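Local atomic coordinates of aminoglycoside phosphotransferase (Alicyclobacillus acidocaldarius subsp. acidocaldarius, PDB entry 4PDY), a protein that probably transfers a phosphoryl group to a small-molecule substrate, as in related phosphotransferases of the protein-kinase-like fold. Residues Ala20-Pro24 with Ile44-Thr48; Ser29-Leu33 with Val89-Ser93; Gly119-Ala125 with His272-Cys277; Asp179-Leu185 with Ile308-Tyr313. One frame throughout, in Å; residues are numbered along the deposited sequence.

Contact 1: Ala20-Pro24 with Ile44-Thr48; sequences APLIP and IEVWT
This is a buried polar contact in the kinase-like N-terminal lobe, where an extended leader lies across the antiparallel beta sheet. Residues 20-24 run extended in polyproline II-like conformation, with phi near -60° and psi of 127 to 145° throughout. Pro24 takes the N-cap position of helix 25-28. Residues 44-48 form a strand between strands 35-41 and 54-60. Ile23 and Glu45 face each other, their CA atoms 7.7 Å apart. Glu45 reaches out with chi1 and chi2 both t, and its OE1 accepts from Ile23 N at 2.8 Å, nearly straight at 171°. A water donates to Glu45 OE1 (2.8 Å) and to Pro21 O (3.0 Å). The negative charge is balanced by Arg38, which forms a salt bridge with Glu45 OE2. Leu22 CD2 covers Glu45 OE1 at 3.5 Å. Ile23 (m, t) points toward the sheet and brings CD1 to 4.2 Å from Trp47 CZ2. Trp47 NE1 donates to Glu45 OE2 at 2.8 Å.

Contact 2: Ser29-Leu33 with Val89-Ser93; sequences SKYDL and VTTSS
Lys30 begins the contact through its backbone. Its O accepts from Ser92 N at 2.9 Å with an angle of 171°, and also lies 3.5 Å from Thr91 CB. The Lys30 side chain leads away, and its NZ bonds to Ala26 O. Tyr31 is the centre of the contact, with an extended backbone (phi -91°, psi 171°) and its CA 4.3 Å from Thr91 CA. Its CA-to-CB bond points away, but chi1 m and chi2 of 85° bring the ring back along residues 89-91. Thr91 CG2 sits over one ring face in a CH-pi contact, 4.0 Å from the centroid of the Tyr31 ring and 21° off the normal. Tyr31 CD2 meets Val89 CG1 at 4.2 Å. Tyr31 OH donates to a water at 2.8 Å, and this water donates to Val89 O at 2.7 Å. At Asp32, a second water accepts from Asp32 N (2.9 Å) and donates to Thr90 O (2.7 Å). Asp32 OD2 lies 3.4 Å from Ser92 CB. Leu33 (m, t) closes the contact, its CD2 4.1 Å from Val89 CG1. The end-to-end directions of 30-33 and 89-92 are 121° apart. This is loop-to-loop packing at the edge of the N-terminal lobe of a kinase-like fold, joining the link between helix 25-28 and strand 35-41 to the connection between strands 88-89 and 98-100.

Contact 3: Gly119-Ala125 with His272-Cys277; sequences GLPEHVA and HLAYAC
Two helices of the largely helical C-terminal lobe, in a kinase-like fold, pack closely here. Helix segments 121-125 and 272-277 run in roughly the same direction, at a signed crossing angle of -30°. Their axes approach to 8.0 Å, a short distance made possible by alanines at the interface. Pro121 lies across from Leu273 (CA to CA 4.9 Å), and Ala125 from Ala276 (4.7 Å, again between CA atoms). Leu120 is the N-cap of helix 121-137; just before it, Gly119 O touches Leu273 CD2 at 3.6 Å. Leu273 is the main bump. With chi1 m and chi2 t, it pushes CD2 into a hollow lined by Gly119, Pro121 and Val124. Leu273 CD2 is 3.7 Å from Pro121 CD and 4.0 Å from Val124 CG2. One turn on, the small Ala276 points toward the other helix and fits between Pro121 and Ala125. Its CB lies 3.5 Å from Pro121 O and 4.2 Å from Pro121 CB. In return Val124, with chi1 t, sits against the turn from Leu273 to Cys277. Its CG1 is 3.5 Å from Leu273 O and 4.0 Å from Cys277 CB. Helix 252-266 also touches Val124 and Cys277, through Ser263 and Met256. No hydrogen bond crosses between the two segments. Where the CA atoms come closest, Ala125 CB meets Ala276 CB at 4.0 Å.

Contact 4: Asp179-Leu185 with Ile308-Tyr313; sequences DAFDQLL and IAHARY
The guanidinium of Arg312 lies flat on the ring of Phe181, with centres 4.5 Å apart and planes at 10°. The aliphatic part of the Arg312 side chain joins in, as Arg312 CD sits 3.4 Å from the Phe181 ring centroid in a CH-pi contact. An extended chain (chi1 to chi3 all t) carries Arg312 NH2 to Asp179 OD2, a salt bridge of 2.9 Å. Arg312 NH1 bonds to Gln321. Asp179 is the N-cap of helix 180-187 and forms a capping box with Asp182. Asp182 N donates to Asp179 OD1 at 2.9 Å, and Asp179 N to Asp182 OD2 at 2.9 Å. The contact joins two helices of the C-terminal lobe of this kinase-like fold. Segments 180-185 and 308-313 run broadly antiparallel, at a signed crossing angle of -142°. Long side chains bridge the 12.2 Å between their axes. Phe181 (chi1 t) is a knob in a hole made by Ile308, Ala309, Arg312 and Tyr313. Phe181 CE2 lies 3.6 Å from Ile308 CG2. Tyr313 OH donates to Asp182 OD1 at 2.6 Å. Leu185 CD2 packs 3.9 Å from Tyr313 CE2. A water accepts from Arg312 NE (2.9 Å) and donates to Asp179 OD2 and Asp182 OD1, both at 2.7 Å.

Contacts 1 and 2 belong to the N-terminal lobe, contacts 3 and 4 to the helical C-terminal lobe. Contacts 1 and 2 touch: Trp47 CZ3 is 3.9 Å from Tyr31 CD1. Contacts 3 and 4 alternate along the chain but stay about 18 Å apart at their nearest atoms. Contacts 1 and 4 are buried, while 2 and 3 are partly buried. Both buried contacts use acidic side chains. In contact 4 the arginine partner lies in the facing segment; in contact 1 it lies outside both, and Glu45 crosses to a backbone N. Contact 2 joins loops by a backbone hydrogen bond, two bridging waters and packing around Tyr31. Contact 3 has apolar helix packing alone.

Contact 1: Ala20-Pro24 with Ile44-Thr48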
loop_
_atom_site.group_PDB
_atom_site.type_symbol
_atom_site.label_atom_id
_atom_site.label_comp_id
_atom_site.label_asym_id
_atom_site.label_seq_id
_atom_site.Cartn_x
_atom_site.Cartn_y
_atom_site.Cartn_z
ATOM N N ALA A 20 16.147 -17.447 3.286
ATOM C CA ALA A 20 15.871 -17.062 1.910
ATOM C C ALA A 20 16.879 -17.750 0.996
ATOM O O ALA A 20 18.070 -17.684 1.233
ATOM C CB ALA A 20 15.960 -15.548 1.749
ATOM N N PRO A 21 16.400 -18.455 -0.028
ATOM C CA PRO A 21 17.369 -19.072 -0.934
ATOM C C PRO A 21 18.204 -18.012 -1.712
ATOM O O PRO A 21 17.669 -17.012 -2.165
ATOM C CB PRO A 21 16.490 -19.912 -1.879
ATOM C CG PRO A 21 15.162 -20.016 -1.211
ATOM C CD PRO A 21 15.008 -18.796 -0.362
ATOM N N LEU A 22 19.516 -18.199 -1.809
ATOM C CA LEU A 22 20.338 -17.307 -2.620
ATOM C C LEU A 22 19.894 -17.410 -4.071
ATOM O O LEU A 22 19.492 -18.484 -4.545
ATOM C CB LEU A 22 21.832 -17.638 -2.504
ATOM C CG LEU A 22 22.592 -17.018 -1.326
ATOM C CD1 LEU A 22 23.914 -17.743 -1.165
ATOM C CD2 LEU A 22 22.818 -15.520 -1.506
ATOM N N ILE A 23 19.946 -16.292 -4.770
ATOM C CA ILE A 23 19.705 -16.290 -6.202
ATOM C C ILE A 23 20.772 -17.166 -6.873
ATOM O O ILE A 23 21.948 -17.080 -6.510
ATOM C CB ILE A 23 19.690 -14.846 -6.754
ATOM C CG1 ILE A 23 18.515 -14.082 -6.129
ATOM C CG2 ILE A 23 19.683 -14.827 -8.284
ATOM C CD1 ILE A 23 18.431 -12.627 -6.489
ATOM N N PRO A 24 20.387 -17.989 -7.862
ATOM C CA PRO A 24 21.414 -18.794 -8.522
ATOM C C PRO A 24 22.496 -17.920 -9.173
ATOM O O PRO A 24 22.192 -16.894 -9.758
ATOM C CB PRO A 24 20.620 -19.599 -9.568
ATOM C CG PRO A 24 19.249 -19.652 -9.006
ATOM C CD PRO A 24 19.034 -18.345 -8.331
ATOM N N ILE A 44 14.648 -8.698 -0.729
ATOM C CA ILE A 44 15.571 -8.580 -1.849
ATOM C C ILE A 44 16.916 -9.179 -1.483
ATOM O O ILE A 44 17.158 -9.558 -0.334
ATOM C CB ILE A 44 15.711 -7.131 -2.367
ATOM C CG1 ILE A 44 16.174 -6.163 -1.273
ATOM C CG2 ILE A 44 14.403 -6.650 -2.982
ATOM C CD1 ILE A 44 17.659 -6.119 -1.104
ATOM N N GLU A 45 17.732 -9.334 -2.501
ATOM C CA GLU A 45 19.116 -9.720 -2.323
ATOM C C GLU A 45 19.998 -8.547 -2.694
ATOM O O GLU A 45 19.809 -7.906 -3.713
ATOM C CB GLU A 45 19.425 -10.920 -3.218
ATOM C CG GLU A 45 20.723 -11.611 -2.883
ATOM C CD GLU A 45 20.923 -12.888 -3.679
ATOM O OE1 GLU A 45 20.315 -13.923 -3.323
ATOM O OE2 GLU A 45 21.693 -12.866 -4.660
ATOM N N VAL A 46 20.975 -8.261 -1.841
ATOM C CA VAL A 46 21.917 -7.180 -2.085
ATOM C C VAL A 46 23.133 -7.745 -2.806
ATOM O O VAL A 46 23.713 -8.726 -2.347
ATOM C CB VAL A 46 22.359 -6.521 -0.768
ATOM C CG1 VAL A 46 23.346 -5.365 -1.003
ATOM C CG2 VAL A 46 21.145 -6.059 -0.001
ATOM N N TRP A 47 23.489 -7.149 -3.928
ATOM C CA TRP A 47 24.678 -7.493 -4.695
ATOM C C TRP A 47 25.678 -6.335 -4.613
ATOM O O TRP A 47 25.297 -5.193 -4.823
ATOM C CB TRP A 47 24.324 -7.678 -6.166
ATOM C CG TRP A 47 23.453 -8.824 -6.489
ATOM C CD1 TRP A 47 22.953 -9.771 -5.634
ATOM C CD2 TRP A 47 22.959 -9.161 -7.792
ATOM N NE1 TRP A 47 22.188 -10.689 -6.335
ATOM C CE2 TRP A 47 22.195 -10.334 -7.661
ATOM C CE3 TRP A 47 23.132 -8.607 -9.059
ATOM C CZ2 TRP A 47 21.565 -10.929 -8.750
ATOM C CZ3 TRP A 47 22.506 -9.200 -10.136
ATOM C CH2 TRP A 47 21.751 -10.359 -9.972
ATOM N N THR A 48 26.948 -6.634 -4.329
ATOM C CA THR A 48 27.944 -5.611 -4.130
ATOM C C THR A 48 29.156 -5.881 -5.023
ATOM O O THR A 48 29.602 -7.031 -5.105
ATOM C CB THR A 48 28.345 -5.587 -2.646
ATOM O OG1 THR A 48 27.166 -5.436 -1.833
ATOM C CG2 THR A 48 29.246 -4.455 -2.361
HETATM O O HOH W 1 18.176 -14.077 -1.517
#

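Contact 2: Ser29-Leu33 with Val89-Ser93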
loop_
_atom_site.group_PDB
_atom_site.type_symbol
_atom_site.label_atom_id
_atom_site.label_comp_id
_atom_site.label_asym_id
_atom_site.label_seq_id
_atom_site.Cartn_x
_atom_site.Cartn_y
_atom_site.Cartn_z
ATOM N N SER A 29 25.293 -13.828 -13.274
ATOM C CA SER A 29 26.208 -13.766 -14.394
ATOM C C SER A 29 25.638 -13.311 -15.738
ATOM O O SER A 29 26.371 -13.085 -16.685
ATOM C CB SER A 29 26.892 -15.134 -14.542
ATOM O OG SER A 29 27.814 -15.318 -13.482
ATOM N N LYS A 30 24.311 -13.140 -15.812
ATOM C CA LYS A 30 23.708 -12.539 -17.008
ATOM C C LYS A 30 23.909 -11.029 -17.059
ATOM O O LYS A 30 23.820 -10.436 -18.127
ATOM C CB LYS A 30 22.201 -12.840 -17.074
ATOM C CG LYS A 30 21.862 -14.319 -17.150
ATOM C CD LYS A 30 22.529 -14.987 -18.334
ATOM C CE LYS A 30 22.257 -16.484 -18.414
ATOM N NZ LYS A 30 22.919 -17.200 -17.279
ATOM N N TYR A 31 24.218 -10.420 -15.914
ATOM C CA TYR A 31 24.457 -8.988 -15.841
ATOM C C TYR A 31 25.949 -8.712 -16.041
ATOM O O TYR A 31 26.774 -9.644 -16.067
ATOM C CB TYR A 31 23.957 -8.442 -14.499
ATOM C CG TYR A 31 22.456 -8.550 -14.368
ATOM C CD1 TYR A 31 21.853 -9.712 -13.929
ATOM C CD2 TYR A 31 21.637 -7.486 -14.709
ATOM C CE1 TYR A 31 20.454 -9.815 -13.851
ATOM C CE2 TYR A 31 20.254 -7.583 -14.654
ATOM C CZ TYR A 31 19.676 -8.736 -14.191
ATOM O OH TYR A 31 18.300 -8.880 -14.114
ATOM N N ASP A 32 26.286 -7.438 -16.189
ATOM C CA ASP A 32 27.686 -7.003 -16.271
ATOM C C ASP A 32 28.149 -6.182 -15.056
ATOM O O ASP A 32 28.817 -5.152 -15.183
ATOM C CB ASP A 32 27.926 -6.213 -17.556
ATOM C CG ASP A 32 27.834 -7.072 -18.801
ATOM O OD1 ASP A 32 28.301 -8.243 -18.772
ATOM O OD2 ASP A 32 27.330 -6.554 -19.829
ATOM N N LEU A 33 27.838 -6.653 -13.870
ATOM C CA LEU A 33 28.020 -5.859 -12.664
ATOM C C LEU A 33 29.231 -6.241 -11.803
ATOM O O LEU A 33 29.483 -5.620 -10.761
ATOM C CB LEU A 33 26.762 -5.936 -11.821
ATOM C CG LEU A 33 25.519 -5.368 -12.505
ATOM C CD1 LEU A 33 24.317 -5.630 -11.614
ATOM C CD2 LEU A 33 25.665 -3.885 -12.811
ATOM N N VAL A 89 18.336 -2.124 -13.921
ATOM C CA VAL A 89 19.580 -2.481 -14.600
ATOM C C VAL A 89 19.254 -3.603 -15.566
ATOM O O VAL A 89 18.565 -4.556 -15.209
ATOM C CB VAL A 89 20.666 -2.911 -13.594
ATOM C CG1 VAL A 89 21.914 -3.329 -14.348
ATOM C CG2 VAL A 89 20.915 -1.749 -12.643
ATOM N N THR A 90 19.757 -3.509 -16.785
ATOM C CA THR A 90 19.501 -4.526 -17.787
ATOM C C THR A 90 20.632 -5.537 -17.860
ATOM O O THR A 90 21.738 -5.263 -17.416
ATOM C CB THR A 90 19.285 -3.932 -19.176
ATOM O OG1 THR A 90 20.428 -3.198 -19.581
ATOM C CG2 THR A 90 18.044 -3.013 -19.191
ATOM N N THR A 91 20.349 -6.703 -18.412
ATOM C CA THR A 91 21.330 -7.749 -18.569
ATOM C C THR A 91 22.310 -7.392 -19.699
ATOM O O THR A 91 22.161 -6.385 -20.400
ATOM C CB THR A 91 20.648 -9.082 -18.917
ATOM O OG1 THR A 91 20.118 -9.003 -20.247
ATOM C CG2 THR A 91 19.555 -9.454 -17.902
ATOM N N SER A 92 23.291 -8.260 -19.891
ATOM C CA SER A 92 24.249 -8.084 -20.970
ATOM C C SER A 92 23.599 -8.134 -22.355
ATOM O O SER A 92 24.164 -7.629 -23.317
ATOM C CB SER A 92 25.347 -9.140 -20.887
ATOM O OG SER A 92 24.788 -10.426 -21.042
ATOM N N SER A 93 22.427 -8.768 -22.451
ATOM C CA SER A 93 21.643 -8.763 -23.687
ATOM C C SER A 93 20.558 -7.673 -23.744
ATOM O O SER A 93 19.687 -7.716 -24.620
ATOM C CB SER A 93 20.995 -10.123 -23.875
ATOM O OG SER A 93 19.934 -10.296 -22.957
HETATM O O HOH W 2 16.949 -6.471 -14.271
HETATM O O HOH W 3 24.389 -5.389 -16.828
#

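Contact 3: Gly119-Ala125 with His272-Cys277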
loop_
_atom_site.group_PDB
_atom_site.type_symbol
_atom_site.label_atom_id
_atom_site.label_comp_id
_atom_site.label_asym_id
_atom_site.label_seq_id
_atom_site.Cartn_x
_atom_site.Cartn_y
_atom_site.Cartn_z
ATOM N N GLY A 119 4.727 7.557 11.120
ATOM C CA GLY A 119 4.334 8.370 12.263
ATOM C C GLY A 119 4.921 9.770 12.267
ATOM O O GLY A 119 4.652 10.531 13.188
ATOM N N LEU A 120 5.738 10.102 11.257
ATOM C CA LEU A 120 6.355 11.418 11.122
ATOM C C LEU A 120 5.703 12.163 9.980
ATOM O O LEU A 120 5.730 11.687 8.850
ATOM C CB LEU A 120 7.864 11.321 10.847
ATOM C CG LEU A 120 8.701 10.777 11.982
ATOM C CD1 LEU A 120 10.163 10.719 11.556
ATOM C CD2 LEU A 120 8.542 11.648 13.219
ATOM N N PRO A 121 5.137 13.344 10.262
ATOM C CA PRO A 121 4.544 14.119 9.183
ATOM C C PRO A 121 5.442 14.345 7.975
ATOM O O PRO A 121 5.022 14.268 6.851
ATOM C CB PRO A 121 4.182 15.430 9.875
ATOM C CG PRO A 121 3.840 15.026 11.266
ATOM C CD PRO A 121 4.848 13.943 11.580
ATOM N N GLU A 122 6.724 14.590 8.210
ATOM C CA GLU A 122 7.644 14.809 7.120
ATOM C C GLU A 122 7.732 13.600 6.179
ATOM O O GLU A 122 7.842 13.747 4.954
ATOM C CB GLU A 122 9.029 15.133 7.725
ATOM C CG GLU A 122 10.207 15.067 6.771
ATOM C CD GLU A 122 10.105 16.012 5.589
ATOM O OE1 GLU A 122 9.244 16.932 5.620
ATOM O OE2 GLU A 122 10.888 15.830 4.614
ATOM N N HIS A 123 7.773 12.412 6.761
ATOM C CA HIS A 123 7.903 11.198 5.965
ATOM C C HIS A 123 6.601 10.902 5.221
ATOM O O HIS A 123 6.618 10.503 4.071
ATOM C CB HIS A 123 8.266 10.009 6.844
ATOM C CG HIS A 123 9.676 10.029 7.329
ATOM N ND1 HIS A 123 10.400 8.875 7.514
ATOM C CD2 HIS A 123 10.492 11.054 7.667
ATOM C CE1 HIS A 123 11.606 9.185 7.958
ATOM N NE2 HIS A 123 11.684 10.496 8.066
ATOM N N VAL A 124 5.481 11.137 5.897
ATOM C CA VAL A 124 4.177 11.004 5.234
ATOM C C VAL A 124 4.029 12.010 4.091
ATOM O O VAL A 124 3.588 11.669 2.988
ATOM C CB VAL A 124 3.044 11.168 6.254
ATOM C CG1 VAL A 124 1.697 11.159 5.540
ATOM C CG2 VAL A 124 3.058 10.055 7.270
ATOM N N ALA A 125 4.485 13.232 4.342
ATOM C CA ALA A 125 4.424 14.292 3.344
ATOM C C ALA A 125 5.140 13.855 2.068
ATOM O O ALA A 125 4.659 14.014 0.956
ATOM C CB ALA A 125 5.087 15.563 3.886
ATOM N N HIS A 272 -2.144 15.934 11.933
ATOM C CA HIS A 272 -0.975 16.484 11.233
ATOM C C HIS A 272 -0.493 15.533 10.148
ATOM O O HIS A 272 0.008 15.971 9.115
ATOM C CB HIS A 272 0.217 16.781 12.156
ATOM C CG HIS A 272 -0.002 17.901 13.125
ATOM N ND1 HIS A 272 -0.396 17.685 14.429
ATOM C CD2 HIS A 272 0.144 19.242 12.994
ATOM C CE1 HIS A 272 -0.506 18.845 15.052
ATOM N NE2 HIS A 272 -0.154 19.802 14.214
ATOM N N LEU A 273 -0.659 14.230 10.382
ATOM C CA LEU A 273 -0.265 13.241 9.399
ATOM C C LEU A 273 -1.176 13.314 8.178
ATOM O O LEU A 273 -0.692 13.214 7.050
ATOM C CB LEU A 273 -0.307 11.850 10.007
ATOM C CG LEU A 273 0.626 11.635 11.215
ATOM C CD1 LEU A 273 0.235 10.403 12.019
ATOM C CD2 LEU A 273 2.089 11.548 10.797
ATOM N N ALA A 274 -2.493 13.498 8.401
ATOM C CA ALA A 274 -3.432 13.593 7.285
ATOM C C ALA A 274 -3.200 14.870 6.499
ATOM O O ALA A 274 -3.170 14.854 5.286
ATOM C CB ALA A 274 -4.863 13.515 7.775
ATOM N N TYR A 275 -2.955 15.969 7.210
ATOM C CA TYR A 275 -2.719 17.242 6.553
ATOM C C TYR A 275 -1.470 17.163 5.684
ATOM O O TYR A 275 -1.461 17.640 4.556
ATOM C CB TYR A 275 -2.583 18.363 7.573
ATOM C CG TYR A 275 -2.445 19.731 6.945
ATOM C CD1 TYR A 275 -3.507 20.311 6.268
ATOM C CD2 TYR A 275 -1.261 20.434 7.016
ATOM C CE1 TYR A 275 -3.401 21.569 5.688
ATOM C CE2 TYR A 275 -1.135 21.690 6.436
ATOM C CZ TYR A 275 -2.212 22.253 5.774
ATOM O OH TYR A 275 -2.086 23.499 5.195
ATOM N N ALA A 276 -0.411 16.559 6.231
ATOM C CA ALA A 276 0.844 16.393 5.472
ATOM C C ALA A 276 0.564 15.640 4.156
ATOM O O ALA A 276 1.020 16.018 3.067
ATOM C CB ALA A 276 1.880 15.659 6.316
ATOM N N CYS A 277 -0.243 14.592 4.253
ATOM C CA CYS A 277 -0.607 13.820 3.087
ATOM C C CYS A 277 -1.427 14.637 2.066
ATOM O O CYS A 277 -1.064 14.736 0.898
ATOM C CB CYS A 277 -1.401 12.610 3.540
ATOM S SG CYS A 277 -2.036 11.546 2.245
#

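Contact 4: Asp179-Leu185 with Ile308-Tyr313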
loop_
_atom_site.group_PDB
_atom_site.type_symbol
_atom_site.label_atom_id
_atom_site.label_comp_id
_atom_site.label_asym_id
_atom_site.label_seq_id
_atom_site.Cartn_x
_atom_site.Cartn_y
_atom_site.Cartn_z
ATOM N N ASP A 179 -14.023 -15.914 24.609
ATOM C CA ASP A 179 -12.707 -15.495 25.059
ATOM C C ASP A 179 -12.629 -13.978 25.037
ATOM O O ASP A 179 -13.626 -13.270 24.740
ATOM C CB ASP A 179 -11.604 -16.203 24.261
ATOM C CG ASP A 179 -11.537 -15.806 22.786
ATOM O OD1 ASP A 179 -11.940 -14.678 22.414
ATOM O OD2 ASP A 179 -11.013 -16.633 21.983
ATOM N N ALA A 180 -11.485 -13.437 25.416
ATOM C CA ALA A 180 -11.351 -11.990 25.542
ATOM C C ALA A 180 -11.582 -11.293 24.209
ATOM O O ALA A 180 -12.205 -10.235 24.160
ATOM C CB ALA A 180 -9.978 -11.639 26.093
ATOM N N PHE A 181 -11.078 -11.872 23.131
ATOM C CA PHE A 181 -11.295 -11.329 21.786
ATOM C C PHE A 181 -12.791 -11.285 21.437
ATOM O O PHE A 181 -13.306 -10.251 21.008
ATOM C CB PHE A 181 -10.545 -12.145 20.729
ATOM C CG PHE A 181 -10.591 -11.541 19.352
ATOM C CD1 PHE A 181 -11.724 -11.700 18.577
ATOM C CD2 PHE A 181 -9.546 -10.802 18.832
ATOM C CE1 PHE A 181 -11.803 -11.150 17.315
ATOM C CE2 PHE A 181 -9.622 -10.247 17.571
ATOM C CZ PHE A 181 -10.773 -10.407 16.803
ATOM N N ASP A 182 -13.479 -12.400 21.623
ATOM C CA ASP A 182 -14.905 -12.505 21.318
ATOM C C ASP A 182 -15.649 -11.418 22.046
ATOM O O ASP A 182 -16.480 -10.725 21.454
ATOM C CB ASP A 182 -15.436 -13.853 21.789
ATOM C CG ASP A 182 -14.803 -15.053 21.079
ATOM O OD1 ASP A 182 -14.442 -14.960 19.881
ATOM O OD2 ASP A 182 -14.687 -16.110 21.760
ATOM N N GLN A 183 -15.402 -11.293 23.343
ATOM C CA GLN A 183 -16.134 -10.317 24.146
ATOM C C GLN A 183 -15.831 -8.890 23.698
ATOM O O GLN A 183 -16.714 -8.041 23.608
ATOM C CB GLN A 183 -15.813 -10.478 25.633
ATOM C CG GLN A 183 -16.265 -11.810 26.198
ATOM C CD GLN A 183 -15.897 -11.956 27.648
ATOM O OE1 GLN A 183 -16.352 -11.182 28.482
ATOM N NE2 GLN A 183 -15.062 -12.938 27.963
ATOM N N LEU A 184 -14.569 -8.581 23.436
ATOM C CA LEU A 184 -14.195 -7.253 22.990
ATOM C C LEU A 184 -14.852 -6.924 21.632
ATOM O O LEU A 184 -15.385 -5.842 21.451
ATOM C CB LEU A 184 -12.673 -7.125 22.928
ATOM C CG LEU A 184 -12.134 -5.811 22.371
ATOM C CD1 LEU A 184 -12.595 -4.606 23.182
ATOM C CD2 LEU A 184 -10.619 -5.860 22.326
ATOM N N LEU A 185 -14.783 -7.844 20.686
ATOM C CA LEU A 185 -15.445 -7.632 19.391
ATOM C C LEU A 185 -16.956 -7.368 19.587
ATOM O O LEU A 185 -17.507 -6.421 19.019
ATOM C CB LEU A 185 -15.212 -8.838 18.470
ATOM C CG LEU A 185 -15.829 -8.687 17.073
ATOM C CD1 LEU A 185 -15.107 -7.618 16.261
ATOM C CD2 LEU A 185 -15.798 -10.025 16.360
ATOM N N ILE A 308 -8.661 -8.419 11.123
ATOM C CA ILE A 308 -8.237 -9.179 12.285
ATOM C C ILE A 308 -9.260 -10.281 12.620
ATOM O O ILE A 308 -8.915 -11.438 12.838
ATOM C CB ILE A 308 -8.062 -8.249 13.510
ATOM C CG1 ILE A 308 -7.033 -7.157 13.235
ATOM C CG2 ILE A 308 -7.728 -9.042 14.761
ATOM C CD1 ILE A 308 -7.267 -5.980 14.141
ATOM N N ALA A 309 -10.556 -9.920 12.634
ATOM C CA ALA A 309 -11.573 -10.946 12.894
ATOM C C ALA A 309 -11.605 -12.008 11.776
ATOM O O ALA A 309 -11.780 -13.200 12.046
ATOM C CB ALA A 309 -12.944 -10.306 13.065
ATOM N N HIS A 310 -11.442 -11.574 10.535
ATOM C CA HIS A 310 -11.412 -12.500 9.421
ATOM C C HIS A 310 -10.325 -13.543 9.608
ATOM O O HIS A 310 -10.558 -14.739 9.469
ATOM C CB HIS A 310 -11.253 -11.784 8.086
ATOM C CG HIS A 310 -11.306 -12.700 6.912
ATOM N ND1 HIS A 310 -12.464 -12.958 6.216
ATOM C CD2 HIS A 310 -10.345 -13.456 6.329
ATOM C CE1 HIS A 310 -12.209 -13.823 5.255
ATOM N NE2 HIS A 310 -10.933 -14.152 5.305
ATOM N N ALA A 311 -9.126 -13.078 9.952
ATOM C CA ALA A 311 -8.013 -13.997 10.227
ATOM C C ALA A 311 -8.368 -14.954 11.360
ATOM O O ALA A 311 -8.173 -16.169 11.259
ATOM C CB ALA A 311 -6.748 -13.222 10.549
ATOM N N ARG A 312 -8.922 -14.410 12.435
ATOM C CA ARG A 312 -9.216 -15.222 13.612
ATOM C C ARG A 312 -10.191 -16.356 13.332
ATOM O O ARG A 312 -9.960 -17.497 13.720
ATOM C CB ARG A 312 -9.751 -14.403 14.768
ATOM C CG ARG A 312 -9.868 -15.181 16.066
ATOM C CD ARG A 312 -10.093 -14.258 17.241
ATOM N NE ARG A 312 -9.929 -14.885 18.541
ATOM C CZ ARG A 312 -8.782 -14.908 19.237
ATOM N NH1 ARG A 312 -7.672 -14.385 18.738
ATOM N NH2 ARG A 312 -8.791 -15.479 20.425
ATOM N N TYR A 313 -11.302 -16.015 12.679
ATOM C CA TYR A 313 -12.419 -16.929 12.573
ATOM C C TYR A 313 -12.407 -17.755 11.289
ATOM O O TYR A 313 -12.976 -18.845 11.262
ATOM C CB TYR A 313 -13.712 -16.145 12.694
ATOM C CG TYR A 313 -13.890 -15.447 14.035
ATOM C CD1 TYR A 313 -13.932 -16.160 15.225
ATOM C CD2 TYR A 313 -14.082 -14.074 14.103
ATOM C CE1 TYR A 313 -14.119 -15.514 16.447
ATOM C CE2 TYR A 313 -14.281 -13.434 15.309
ATOM C CZ TYR A 313 -14.313 -14.145 16.481
ATOM O OH TYR A 313 -14.510 -13.507 17.672
HETATM O O HOH W 4 -12.138 -16.392 19.532
#